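Local coordinates for protein probable succinyl-CoA:3-ketoacid coenzyme A transferase subunit B (Bacillus subtilis, PDB 3CDK) that probably transfers coenzyme A from succinyl-CoA to 3-oxo acids, as the B subunit of a CoA-transferase that yields 3-oxoacyl-CoA and succinate, at residues B[103-108]-B[140-145]; B[113-118]-B[166-171]; B[157-162]-B[207-212]; B[177-182]-B[200-205]. All coordinates share one frame; numbering follows the deposited sequence.

Interaction 1: B[103-108]-B[140-145]; sequences AILGGM and KRIVVI
Two adjacent parallel strands of the large mixed sheet meet here, with Ala-103 to Leu-105 alongside Arg-141 to Ile-145, their axes 4.7 Å apart and 23° from parallel. Ala-103 N gives its hydrogen to Arg-141 O at 3.0 Å, and Val-143 N returns one to Ala-103 O. Leu-105 N then bonds to Val-143 O at 2.8 Å, and Ile-145 N to Leu-105 O at 3.1 Å. The outer edges are taken as well: Ile-104 pairs with Asn-26 and Gly-28, while Ile-142 pairs with His-172, so both strands are interior ones. The contact forms part of a parallel beta-alpha-beta crossover, much elaborated by the segment in between, in which helix 132-138 leads into strand 141-145. Ala-103, Leu-105, Ile-142 and Val-144 share one face; the helix packs there on Leu-105 and, through Leu-135, on small Ala-103, while Leu-116 and Val-171 meet Val-144. On this face the Leu-105 CG sits beside its backbone N (chi1 -47°), and CD1 comes to 4.0 Å from Ile-142 CG2, the two chains crossing at a slant. On the other face Ile-104 CG2 lies 4.2 Å from Val-143 CG1 and 4.1 Å from Ile-145 CD1. Branched Val and Ile suit such places because they accept extended backbone angles and fill the core with carbon. Past the strand, Gly-106 and Gly-107 bring bare backbone beside Val-144 CG1. Arg-141, at the more open end, salt-bridges Glu-18, and Ala-103 lies about 9 Å, side chain to side chain, from Glu-50, the predicted active-site residue.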
loop_
_atom_site.group_PDB
_atom_site.type_symbol
_atom_site.label_atom_id
_atom_site.label_comp_id
_atom_site.label_asym_id
_atom_site.label_seq_id
_atom_site.Cartn_x
_atom_site.Cartn_y
_atom_site.Cartn_z
ATOM N N ALA B 103 5.923 -17.336 -12.519
ATOM C CA ALA B 103 5.496 -18.134 -11.382
ATOM C C ALA B 103 5.374 -19.564 -11.843
ATOM O O ALA B 103 4.665 -19.864 -12.814
ATOM C CB ALA B 103 4.188 -17.644 -10.822
ATOM N N ILE B 104 6.113 -20.441 -11.174
ATOM C CA ILE B 104 5.998 -21.868 -11.420
ATOM C C ILE B 104 5.131 -22.445 -10.318
ATOM O O ILE B 104 5.407 -22.187 -9.160
ATOM C CB ILE B 104 7.391 -22.517 -11.490
ATOM C CG1 ILE B 104 8.264 -21.747 -12.503
ATOM C CG2 ILE B 104 7.286 -23.995 -11.867
ATOM C CD1 ILE B 104 9.754 -22.203 -12.565
ATOM N N LEU B 105 4.059 -23.159 -10.672
ATOM C CA LEU B 105 3.107 -23.730 -9.666
ATOM C C LEU B 105 2.830 -25.173 -9.961
ATOM O O LEU B 105 2.939 -25.591 -11.108
ATOM C CB LEU B 105 1.734 -23.046 -9.678
ATOM C CG LEU B 105 1.555 -21.526 -9.681
ATOM C CD1 LEU B 105 1.681 -20.988 -11.076
ATOM C CD2 LEU B 105 0.166 -21.142 -9.098
ATOM N N GLY B 106 2.406 -25.901 -8.930
ATOM C CA GLY B 106 1.917 -27.267 -9.069
ATOM C C GLY B 106 0.462 -27.299 -9.511
ATOM O O GLY B 106 -0.189 -26.267 -9.632
ATOM N N GLY B 107 -0.069 -28.479 -9.776
ATOM C CA GLY B 107 -1.439 -28.531 -10.215
ATOM C C GLY B 107 -2.072 -29.843 -9.885
ATOM O O GLY B 107 -1.389 -30.853 -9.844
ATOM N N MET B 108 -3.376 -29.823 -9.636
ATOM C CA MET B 108 -4.164 -31.049 -9.575
ATOM C C MET B 108 -4.823 -31.409 -10.928
ATOM O O MET B 108 -5.057 -32.593 -11.210
ATOM C CB MET B 108 -5.208 -30.964 -8.460
ATOM C CG MET B 108 -4.711 -31.407 -7.093
ATOM S SD MET B 108 -5.512 -30.449 -5.769
ATOM C CE MET B 108 -4.622 -31.160 -4.358
ATOM N N LYS B 140 3.897 -12.418 -15.108
ATOM C CA LYS B 140 3.887 -12.288 -16.555
ATOM C C LYS B 140 3.773 -13.669 -17.221
ATOM O O LYS B 140 3.000 -13.850 -18.156
ATOM C CB LYS B 140 5.126 -11.537 -17.070
ATOM C CG LYS B 140 5.252 -10.134 -16.526
ATOM C CD LYS B 140 6.493 -9.370 -17.050
ATOM C CE LYS B 140 7.159 -8.642 -15.845
ATOM N NZ LYS B 140 7.586 -7.285 -16.183
ATOM N N ARG B 141 4.536 -14.643 -16.739
ATOM C CA ARG B 141 4.461 -15.949 -17.336
ATOM C C ARG B 141 4.061 -17.035 -16.320
ATOM O O ARG B 141 4.600 -17.072 -15.222
ATOM C CB ARG B 141 5.771 -16.262 -18.042
ATOM C CG ARG B 141 5.785 -17.631 -18.670
ATOM C CD ARG B 141 7.024 -17.794 -19.490
ATOM N NE ARG B 141 7.238 -19.156 -19.944
ATOM C CZ ARG B 141 6.758 -19.635 -21.082
ATOM N NH1 ARG B 141 6.021 -18.856 -21.873
ATOM N NH2 ARG B 141 7.021 -20.894 -21.432
ATOM N N ILE B 142 3.113 -17.900 -16.698
ATOM C CA ILE B 142 2.558 -18.921 -15.802
ATOM C C ILE B 142 2.940 -20.303 -16.289
ATOM O O ILE B 142 2.613 -20.711 -17.433
ATOM C CB ILE B 142 1.004 -18.846 -15.690
ATOM C CG1 ILE B 142 0.550 -17.448 -15.243
ATOM C CG2 ILE B 142 0.474 -19.943 -14.712
ATOM C CD1 ILE B 142 1.228 -17.023 -13.945
ATOM N N VAL B 143 3.647 -21.023 -15.430
ATOM C CA VAL B 143 4.114 -22.347 -15.782
ATOM C C VAL B 143 3.716 -23.289 -14.671
ATOM O O VAL B 143 3.925 -22.998 -13.457
ATOM C CB VAL B 143 5.641 -22.367 -15.993
ATOM C CG1 VAL B 143 6.184 -23.776 -15.916
ATOM C CG2 VAL B 143 5.990 -21.745 -17.334
ATOM N N VAL B 144 3.142 -24.410 -15.102
ATOM C CA VAL B 144 2.673 -25.472 -14.216
ATOM C C VAL B 144 3.453 -26.765 -14.472
ATOM O O VAL B 144 3.651 -27.171 -15.646
ATOM C CB VAL B 144 1.181 -25.710 -14.431
ATOM C CG1 VAL B 144 0.727 -26.935 -13.733
ATOM C CG2 VAL B 144 0.410 -24.549 -13.901
ATOM N N ILE B 145 3.921 -27.393 -13.396
ATOM C CA ILE B 145 4.506 -28.716 -13.541
ATOM C C ILE B 145 3.661 -29.681 -12.800
ATOM O O ILE B 145 3.406 -29.469 -11.619
ATOM C CB ILE B 145 5.913 -28.832 -12.973
ATOM C CG1 ILE B 145 6.002 -28.108 -11.616
ATOM C CG2 ILE B 145 6.924 -28.337 -14.007
ATOM C CD1 ILE B 145 7.422 -28.053 -11.040
#

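Interaction 2: B[113-118]-B[166-171]; sequences QGDLAN and TGQKVV
Asp-115 holds its CG beside its own backbone N, anti to the carbonyl carbon (chi1 -60°), and this brings OD1 up to the N-H of Lys-169; the modelled bond is improbably short, so its detail is uncertain. Thr-166 has its OG1 likewise beside the backbone N (chi1 -73°), where it accepts a hydrogen bond from Asn-118 N at 3.0 Å. Between these two side chains the backbones pair in antiparallel fashion: Leu-116 N bonds to Gly-167 O at 3.1 Å, while Leu-116 O receives Thr-166 N at 2.7 Å and Gly-167 N at 3.3 Å, both from the same face of its plane. Two residues facing one make a classic beta bulge. Gly-114 O is also doubly held. Val-171 N reaches it at 2.9 Å in the carbonyl plane, on a lone pair, whereas Val-170 N, at 2.8 Å, stands well above that plane. The positive phi of Gly-114 (81°) suits glycine, since a side chain would be jammed against the preceding carbonyl O. Leu-116 fills the apolar side: its CB lies 3.8 Å from Val-171 CG2, and its CD2 rests 3.9 Å from Thr-166 CG2, the two side chains running side by side. Helix 132-138 touches both Leu-116 and Thr-166 through Val-136. At the exposed end Gln-113 and Lys-169 cross at a slant, the lysine methylenes lying against the glutamine's amide oxygen and backbone carbonyl.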
loop_
_atom_site.group_PDB
_atom_site.type_symbol
_atom_site.label_atom_id
_atom_site.label_comp_id
_atom_site.label_asym_id
_atom_site.label_seq_id
_atom_site.Cartn_x
_atom_site.Cartn_y
_atom_site.Cartn_z
ATOM N N GLN B 113 -8.185 -24.976 -22.210
ATOM C CA GLN B 113 -8.125 -23.530 -22.315
ATOM C C GLN B 113 -7.054 -22.918 -21.417
ATOM O O GLN B 113 -6.870 -21.700 -21.394
ATOM C CB GLN B 113 -9.510 -22.932 -22.049
ATOM C CG GLN B 113 -10.538 -23.309 -23.124
ATOM C CD GLN B 113 -11.986 -22.918 -22.764
ATOM O OE1 GLN B 113 -12.221 -22.040 -21.933
ATOM N NE2 GLN B 113 -12.959 -23.580 -23.398
ATOM N N GLY B 114 -6.324 -23.767 -20.701
ATOM C CA GLY B 114 -5.314 -23.285 -19.775
ATOM C C GLY B 114 -5.852 -22.839 -18.424
ATOM O O GLY B 114 -5.182 -22.086 -17.714
ATOM N N ASP B 115 -7.047 -23.294 -18.061
ATOM C CA ASP B 115 -7.495 -23.172 -16.664
ATOM C C ASP B 115 -6.605 -24.044 -15.803
ATOM O O ASP B 115 -6.009 -25.042 -16.292
ATOM C CB ASP B 115 -8.927 -23.662 -16.462
ATOM C CG ASP B 115 -9.940 -22.900 -17.272
ATOM O OD1 ASP B 115 -9.628 -21.814 -17.811
ATOM O OD2 ASP B 115 -11.080 -23.396 -17.355
ATOM N N LEU B 116 -6.524 -23.670 -14.535
ATOM C CA LEU B 116 -5.794 -24.414 -13.541
ATOM C C LEU B 116 -6.617 -24.646 -12.296
ATOM O O LEU B 116 -7.458 -23.871 -11.948
ATOM C CB LEU B 116 -4.524 -23.679 -13.188
ATOM C CG LEU B 116 -3.755 -24.153 -11.962
ATOM C CD1 LEU B 116 -2.967 -25.381 -12.187
ATOM C CD2 LEU B 116 -2.874 -23.068 -11.485
ATOM N N ALA B 117 -6.355 -25.742 -11.630
ATOM C CA ALA B 117 -7.095 -26.108 -10.470
ATOM C C ALA B 117 -6.123 -26.758 -9.516
ATOM O O ALA B 117 -5.700 -27.857 -9.760
ATOM C CB ALA B 117 -8.175 -27.057 -10.833
ATOM N N ASN B 118 -5.746 -26.096 -8.429
ATOM C CA ASN B 118 -4.775 -26.711 -7.546
ATOM C C ASN B 118 -4.932 -26.392 -6.087
ATOM O O ASN B 118 -3.990 -26.534 -5.340
ATOM C CB ASN B 118 -3.356 -26.382 -7.991
ATOM C CG ASN B 118 -2.933 -25.006 -7.601
ATOM O OD1 ASN B 118 -1.836 -24.578 -7.909
ATOM N ND2 ASN B 118 -3.793 -24.301 -6.909
ATOM N N THR B 166 -8.318 -22.735 -9.680
ATOM C CA THR B 166 -7.387 -21.733 -9.129
ATOM C C THR B 166 -7.433 -20.475 -9.991
ATOM O O THR B 166 -7.338 -19.374 -9.470
ATOM C CB THR B 166 -5.935 -22.280 -8.984
ATOM O OG1 THR B 166 -5.895 -23.197 -7.887
ATOM C CG2 THR B 166 -4.892 -21.170 -8.689
ATOM N N GLY B 167 -7.592 -20.649 -11.312
ATOM C CA GLY B 167 -7.641 -19.522 -12.237
ATOM C C GLY B 167 -8.219 -19.939 -13.565
ATOM O O GLY B 167 -8.210 -21.112 -13.907
ATOM N N GLN B 168 -8.749 -18.982 -14.309
ATOM C CA GLN B 168 -9.425 -19.292 -15.542
ATOM C C GLN B 168 -8.543 -18.831 -16.685
ATOM O O GLN B 168 -8.220 -17.641 -16.741
ATOM C CB GLN B 168 -10.766 -18.558 -15.619
ATOM C CG GLN B 168 -11.595 -19.013 -16.792
ATOM C CD GLN B 168 -12.990 -18.405 -16.831
ATOM O OE1 GLN B 168 -13.152 -17.182 -16.720
ATOM N NE2 GLN B 168 -14.002 -19.250 -17.011
ATOM N N LYS B 169 -8.161 -19.747 -17.591
ATOM C CA LYS B 169 -7.312 -19.397 -18.736
ATOM C C LYS B 169 -6.009 -18.698 -18.315
ATOM O O LYS B 169 -5.698 -17.624 -18.826
ATOM C CB LYS B 169 -8.061 -18.474 -19.698
ATOM C CG LYS B 169 -9.037 -19.175 -20.631
ATOM C CD LYS B 169 -9.714 -18.203 -21.595
ATOM C CE LYS B 169 -11.145 -18.671 -21.824
ATOM N NZ LYS B 169 -12.005 -17.702 -22.578
ATOM N N VAL B 170 -5.246 -19.315 -17.414
ATOM C CA VAL B 170 -4.077 -18.656 -16.836
ATOM C C VAL B 170 -2.715 -19.266 -17.252
ATOM O O VAL B 170 -1.703 -18.582 -17.282
ATOM C CB VAL B 170 -4.220 -18.537 -15.297
ATOM C CG1 VAL B 170 -5.391 -17.579 -14.944
ATOM C CG2 VAL B 170 -4.470 -19.898 -14.678
ATOM N N VAL B 171 -2.717 -20.536 -17.633
ATOM C CA VAL B 171 -1.492 -21.288 -17.828
ATOM C C VAL B 171 -0.927 -20.947 -19.174
ATOM O O VAL B 171 -1.630 -21.064 -20.164
ATOM C CB VAL B 171 -1.785 -22.806 -17.715
ATOM C CG1 VAL B 171 -0.565 -23.650 -17.977
ATOM C CG2 VAL B 171 -2.341 -23.090 -16.300
#

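Interaction 3: B[157-162]-B[207-212]; sequences VKKTCS and EADFAV
Val-157 O is the firm point of this contact, accepting two consecutive N-H groups of the other segment. Glu-207 N meets it nearly head-on at 2.8 Å; Ala-208 N, also at 2.8 Å, comes from the side, tilted from the carbonyl plane. Close by, Val-157 CG1 lies 4.0 Å from Ala-208 CB, and that methyl, small enough to let the chains approach, rests 3.5 Å from Lys-158 O. This inner part is buried, and Val suits it as a compact branched residue.

Toward solvent the contact turns ionic. Lys-158 and Glu-207 run side by side. The lysine chain bends at its end to bring NZ to 2.7 Å from Glu-207 OE2, met nearly along the C-O bond, a salt bridge at the exposed surface. Looser still, Lys-159 crosses Asp-209 at a slant, but NZ stays 4.2 Å from OD1, too far for a salt bridge; long flexible lysines suit such an exposed edge.

Strand 157-158 pairs in parallel with strand 109-111 of the small three-stranded sheet. Beyond Asp-209 the chain runs into strand 211-212 of the large sheet, Phe-210 packing between strand 187-193 and helix 199-204, and the bonds to Val-157 O link this region to the small sheet.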
loop_
_atom_site.group_PDB
_atom_site.type_symbol
_atom_site.label_atom_id
_atom_site.label_comp_id
_atom_site.label_asym_id
_atom_site.label_seq_id
_atom_site.Cartn_x
_atom_site.Cartn_y
_atom_site.Cartn_z
ATOM N N VAL B 157 -5.103 -33.943 -17.543
ATOM C CA VAL B 157 -5.104 -32.936 -18.604
ATOM C C VAL B 157 -6.416 -33.033 -19.360
ATOM O O VAL B 157 -6.588 -33.889 -20.221
ATOM C CB VAL B 157 -3.906 -33.123 -19.567
ATOM C CG1 VAL B 157 -3.721 -31.884 -20.405
ATOM C CG2 VAL B 157 -2.629 -33.428 -18.787
ATOM N N LYS B 158 -7.337 -32.135 -19.037
ATOM C CA LYS B 158 -8.746 -32.363 -19.355
ATOM C C LYS B 158 -9.354 -31.291 -20.223
ATOM O O LYS B 158 -8.808 -30.199 -20.316
ATOM C CB LYS B 158 -9.563 -32.418 -18.073
ATOM C CG LYS B 158 -8.761 -32.462 -16.808
ATOM C CD LYS B 158 -9.543 -33.215 -15.777
ATOM C CE LYS B 158 -9.467 -34.682 -16.077
ATOM N NZ LYS B 158 -10.785 -35.311 -15.902
ATOM N N LYS B 159 -10.498 -31.620 -20.834
ATOM C CA LYS B 159 -11.312 -30.665 -21.572
ATOM C C LYS B 159 -11.744 -29.611 -20.607
ATOM O O LYS B 159 -11.477 -28.443 -20.790
ATOM C CB LYS B 159 -12.578 -31.310 -22.134
ATOM C CG LYS B 159 -12.371 -32.078 -23.393
ATOM C CD LYS B 159 -13.479 -31.830 -24.415
ATOM C CE LYS B 159 -12.977 -32.232 -25.778
ATOM N NZ LYS B 159 -13.998 -33.009 -26.562
ATOM N N THR B 160 -12.413 -30.036 -19.560
ATOM C CA THR B 160 -12.929 -29.122 -18.580
ATOM C C THR B 160 -12.514 -29.618 -17.187
ATOM O O THR B 160 -12.459 -30.816 -16.946
ATOM C CB THR B 160 -14.449 -28.936 -18.759
ATOM O OG1 THR B 160 -14.990 -28.353 -17.578
ATOM C CG2 THR B 160 -15.165 -30.247 -18.997
ATOM N N CYS B 161 -12.179 -28.702 -16.285
ATOM C CA CYS B 161 -11.699 -29.108 -14.962
ATOM C C CYS B 161 -12.839 -29.619 -14.122
ATOM O O CYS B 161 -13.931 -29.071 -14.193
ATOM C CB CYS B 161 -11.014 -27.953 -14.242
ATOM S SG CYS B 161 -9.267 -27.806 -14.642
ATOM N N SER B 162 -12.594 -30.666 -13.332
ATOM C CA SER B 162 -13.617 -31.184 -12.429
ATOM C C SER B 162 -13.450 -30.636 -11.005
ATOM O O SER B 162 -14.286 -30.848 -10.143
ATOM C CB SER B 162 -13.606 -32.699 -12.436
ATOM O OG SER B 162 -12.361 -33.136 -11.973
ATOM N N GLU B 207 -7.095 -36.078 -21.932
ATOM C CA GLU B 207 -8.517 -35.891 -22.157
ATOM C C GLU B 207 -8.755 -34.602 -22.911
ATOM O O GLU B 207 -9.682 -34.509 -23.716
ATOM C CB GLU B 207 -9.266 -35.834 -20.842
ATOM C CG GLU B 207 -8.870 -36.909 -19.849
ATOM C CD GLU B 207 -10.069 -37.502 -19.104
ATOM O OE1 GLU B 207 -10.432 -38.659 -19.470
ATOM O OE2 GLU B 207 -10.634 -36.819 -18.185
ATOM N N ALA B 208 -7.920 -33.606 -22.638
ATOM C CA ALA B 208 -7.912 -32.362 -23.391
ATOM C C ALA B 208 -7.735 -32.549 -24.908
ATOM O O ALA B 208 -7.161 -33.537 -25.361
ATOM C CB ALA B 208 -6.824 -31.473 -22.867
ATOM N N ASP B 209 -8.250 -31.578 -25.670
ATOM C CA ASP B 209 -7.965 -31.379 -27.100
ATOM C C ASP B 209 -6.769 -30.466 -27.303
ATOM O O ASP B 209 -6.684 -29.367 -26.703
ATOM C CB ASP B 209 -9.123 -30.667 -27.785
ATOM C CG ASP B 209 -10.131 -31.607 -28.356
ATOM O OD1 ASP B 209 -10.053 -32.820 -28.054
ATOM O OD2 ASP B 209 -11.000 -31.121 -29.120
ATOM N N PHE B 210 -5.878 -30.887 -28.181
ATOM C CA PHE B 210 -4.755 -30.068 -28.511
ATOM C C PHE B 210 -4.367 -30.175 -29.972
ATOM O O PHE B 210 -4.511 -31.221 -30.592
ATOM C CB PHE B 210 -3.571 -30.423 -27.619
ATOM C CG PHE B 210 -3.265 -31.886 -27.567
ATOM C CD1 PHE B 210 -2.484 -32.492 -28.568
ATOM C CD2 PHE B 210 -3.731 -32.666 -26.512
ATOM C CE1 PHE B 210 -2.179 -33.853 -28.516
ATOM C CE2 PHE B 210 -3.433 -34.043 -26.458
ATOM C CZ PHE B 210 -2.659 -34.638 -27.463
ATOM N N ALA B 211 -3.886 -29.063 -30.512
ATOM C CA ALA B 211 -3.144 -29.058 -31.757
ATOM C C ALA B 211 -1.767 -29.656 -31.495
ATOM O O ALA B 211 -1.186 -29.474 -30.425
ATOM C CB ALA B 211 -3.014 -27.635 -32.281
ATOM N N VAL B 212 -1.235 -30.408 -32.442
ATOM C CA VAL B 212 0.176 -30.725 -32.302
ATOM C C VAL B 212 0.998 -29.747 -33.120
ATOM O O VAL B 212 0.697 -29.495 -34.281
ATOM C CB VAL B 212 0.529 -32.226 -32.381
ATOM C CG1 VAL B 212 -0.685 -33.063 -32.749
ATOM C CG2 VAL B 212 1.734 -32.463 -33.259
#

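Interaction 4: B[177-182]-B[200-205]; sequences DLAVFD and EEVYEK
Glu-201 OE2 receives Lys-205 NZ at 3.1 Å, in a salt bridge one helical turn long, and the pair flanks Leu-178 of the other segment. The lysine nitrogen arrives from above the carboxylate plane. Both chains are extended: Glu-201 has CG anti to the backbone N (chi1 -176°), which carries its carboxylate out alongside the lysine. Leu-178 crosses each at about a right angle, its CD2 3.7 Å from Lys-205 CD and its CG 4.1 Å from Glu-201 OE2. The long lysine thus gives its methylenes to the leucine and its ammonium to the glutamate.

Deeper in, the contact is wholly apolar. Phe-181 places CG beside its backbone N (chi1 -70°) and stretches its ring toward the helix, so that CZ meets Val-202 CG1 tip to tip at 3.7 Å. Ala-179, on the same side of the strand, meets the other methyl of Val-202 at a longer distance, CB to CG2 4.4 Å. Phe-210 adds a second ring against Phe-181 and Val-202. This is helix-on-sheet packing, typical of layered alpha/beta folds: helix 199-204 packs on strand 179-184 of the antiparallel hairpin that strand forms with 187-193, Phe-210 filling in beside it, away from the predicted active site.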
loop_
_atom_site.group_PDB
_atom_site.type_symbol
_atom_site.label_atom_id
_atom_site.label_comp_id
_atom_site.label_asym_id
_atom_site.label_seq_id
_atom_site.Cartn_x
_atom_site.Cartn_y
_atom_site.Cartn_z
ATOM N N ASP B 177 5.513 -35.071 -16.878
ATOM C CA ASP B 177 6.591 -36.042 -16.960
ATOM C C ASP B 177 6.620 -36.601 -18.366
ATOM O O ASP B 177 7.549 -37.316 -18.747
ATOM C CB ASP B 177 6.387 -37.185 -15.949
ATOM C CG ASP B 177 4.930 -37.646 -15.852
ATOM O OD1 ASP B 177 4.003 -36.831 -16.089
ATOM O OD2 ASP B 177 4.716 -38.830 -15.523
ATOM N N LEU B 178 5.584 -36.272 -19.134
ATOM C CA LEU B 178 5.431 -36.818 -20.480
ATOM C C LEU B 178 5.619 -35.769 -21.563
ATOM O O LEU B 178 6.239 -36.051 -22.607
ATOM C CB LEU B 178 4.055 -37.469 -20.630
ATOM C CG LEU B 178 3.865 -38.945 -20.224
ATOM C CD1 LEU B 178 4.717 -39.471 -19.025
ATOM C CD2 LEU B 178 2.374 -39.208 -20.014
ATOM N N ALA B 179 5.114 -34.556 -21.315
ATOM C CA ALA B 179 4.959 -33.591 -22.391
ATOM C C ALA B 179 5.128 -32.164 -21.970
ATOM O O ALA B 179 5.082 -31.839 -20.777
ATOM C CB ALA B 179 3.612 -33.765 -23.051
ATOM N N VAL B 180 5.324 -31.307 -22.963
ATOM C CA VAL B 180 5.221 -29.887 -22.742
ATOM C C VAL B 180 4.104 -29.335 -23.632
ATOM O O VAL B 180 4.012 -29.701 -24.828
ATOM C CB VAL B 180 6.530 -29.172 -23.048
ATOM C CG1 VAL B 180 6.470 -27.714 -22.529
ATOM C CG2 VAL B 180 7.690 -29.928 -22.439
ATOM N N PHE B 181 3.270 -28.476 -23.040
ATOM C CA PHE B 181 2.136 -27.858 -23.727
ATOM C C PHE B 181 2.187 -26.361 -23.620
ATOM O O PHE B 181 2.470 -25.842 -22.554
ATOM C CB PHE B 181 0.809 -28.299 -23.110
ATOM C CG PHE B 181 0.455 -29.736 -23.378
ATOM C CD1 PHE B 181 -0.131 -30.110 -24.591
ATOM C CD2 PHE B 181 0.697 -30.715 -22.413
ATOM C CE1 PHE B 181 -0.472 -31.432 -24.835
ATOM C CE2 PHE B 181 0.369 -32.035 -22.647
ATOM C CZ PHE B 181 -0.222 -32.398 -23.857
ATOM N N ASP B 182 1.879 -25.672 -24.716
ATOM C CA ASP B 182 1.763 -24.204 -24.747
ATOM C C ASP B 182 0.292 -23.845 -24.911
ATOM O O ASP B 182 -0.471 -24.605 -25.517
ATOM C CB ASP B 182 2.553 -23.604 -25.918
ATOM C CG ASP B 182 4.079 -23.581 -25.692
ATOM O OD1 ASP B 182 4.573 -24.022 -24.627
ATOM O OD2 ASP B 182 4.794 -23.081 -26.601
ATOM N N GLU B 200 1.229 -40.438 -29.980
ATOM C CA GLU B 200 0.204 -41.419 -29.662
ATOM C C GLU B 200 0.004 -41.479 -28.151
ATOM O O GLU B 200 -1.046 -41.096 -27.652
ATOM C CB GLU B 200 0.544 -42.786 -30.242
ATOM C CG GLU B 200 -0.133 -43.094 -31.556
ATOM C CD GLU B 200 -0.791 -44.485 -31.542
ATOM O OE1 GLU B 200 -1.676 -44.668 -30.658
ATOM O OE2 GLU B 200 -0.434 -45.381 -32.385
ATOM N N GLU B 201 1.039 -41.897 -27.432
ATOM C CA GLU B 201 0.979 -42.003 -25.979
ATOM C C GLU B 201 0.281 -40.827 -25.359
ATOM O O GLU B 201 -0.558 -41.009 -24.483
ATOM C CB GLU B 201 2.373 -42.099 -25.374
ATOM C CG GLU B 201 2.349 -42.316 -23.875
ATOM C CD GLU B 201 3.660 -42.812 -23.329
ATOM O OE1 GLU B 201 4.432 -43.439 -24.082
ATOM O OE2 GLU B 201 3.915 -42.594 -22.136
ATOM N N VAL B 202 0.637 -39.626 -25.816
ATOM C CA VAL B 202 0.089 -38.381 -25.282
ATOM C C VAL B 202 -1.396 -38.185 -25.603
ATOM O O VAL B 202 -2.113 -37.624 -24.792
ATOM C CB VAL B 202 0.885 -37.136 -25.755
ATOM C CG1 VAL B 202 0.289 -35.868 -25.124
ATOM C CG2 VAL B 202 2.332 -37.264 -25.385
ATOM N N TYR B 203 -1.835 -38.616 -26.792
ATOM C CA TYR B 203 -3.268 -38.716 -27.100
ATOM C C TYR B 203 -3.888 -39.664 -26.109
ATOM O O TYR B 203 -4.707 -39.253 -25.301
ATOM C CB TYR B 203 -3.566 -39.252 -28.511
ATOM C CG TYR B 203 -3.398 -38.295 -29.676
ATOM C CD1 TYR B 203 -3.555 -36.907 -29.531
ATOM C CD2 TYR B 203 -3.108 -38.796 -30.968
ATOM C CE1 TYR B 203 -3.397 -36.027 -30.643
ATOM C CE2 TYR B 203 -2.961 -37.938 -32.083
ATOM C CZ TYR B 203 -3.101 -36.559 -31.901
ATOM O OH TYR B 203 -2.957 -35.738 -32.994
ATOM N N GLU B 204 -3.477 -40.928 -26.165
ATOM C CA GLU B 204 -4.010 -41.954 -25.277
ATOM C C GLU B 204 -4.101 -41.419 -23.847
ATOM O O GLU B 204 -5.068 -41.682 -23.136
ATOM C CB GLU B 204 -3.171 -43.230 -25.326
ATOM C CG GLU B 204 -3.443 -44.084 -26.580
ATOM C CD GLU B 204 -2.360 -45.151 -26.883
ATOM O OE1 GLU B 204 -1.298 -45.169 -26.216
ATOM O OE2 GLU B 204 -2.572 -45.967 -27.809
ATOM N N LYS B 205 -3.119 -40.635 -23.437
ATOM C CA LYS B 205 -3.072 -40.247 -22.049
ATOM C C LYS B 205 -3.677 -38.874 -21.713
ATOM O O LYS B 205 -3.519 -38.412 -20.593
ATOM C CB LYS B 205 -1.645 -40.392 -21.514
ATOM C CG LYS B 205 -1.290 -41.846 -21.248
ATOM C CD LYS B 205 0.059 -42.023 -20.581
ATOM C CE LYS B 205 0.408 -43.487 -20.536
ATOM N NZ LYS B 205 1.795 -43.638 -20.083
#

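From the N terminus, interaction 1 opens first, at 103-108, and closes its loop at 140-145 after helix 132-138. Interaction 2 opens within that loop at 113-118 and closes beyond it at 166-171, so the two cross; they also touch, Met-108 lying beside Ala-117. Interaction 3 starts at 157-162, before interaction 2 has closed, and ends at 207-212, crossing it in turn but following interaction 1 in series. Interaction 4, 177-182 with 200-205, falls entirely within the span of interaction 3, and Phe-210 joins the two by packing on Phe-181, Val-202 and Tyr-203. The chain thus ties central parallel strands, the small sheet and the C-terminal hairpin with its helix.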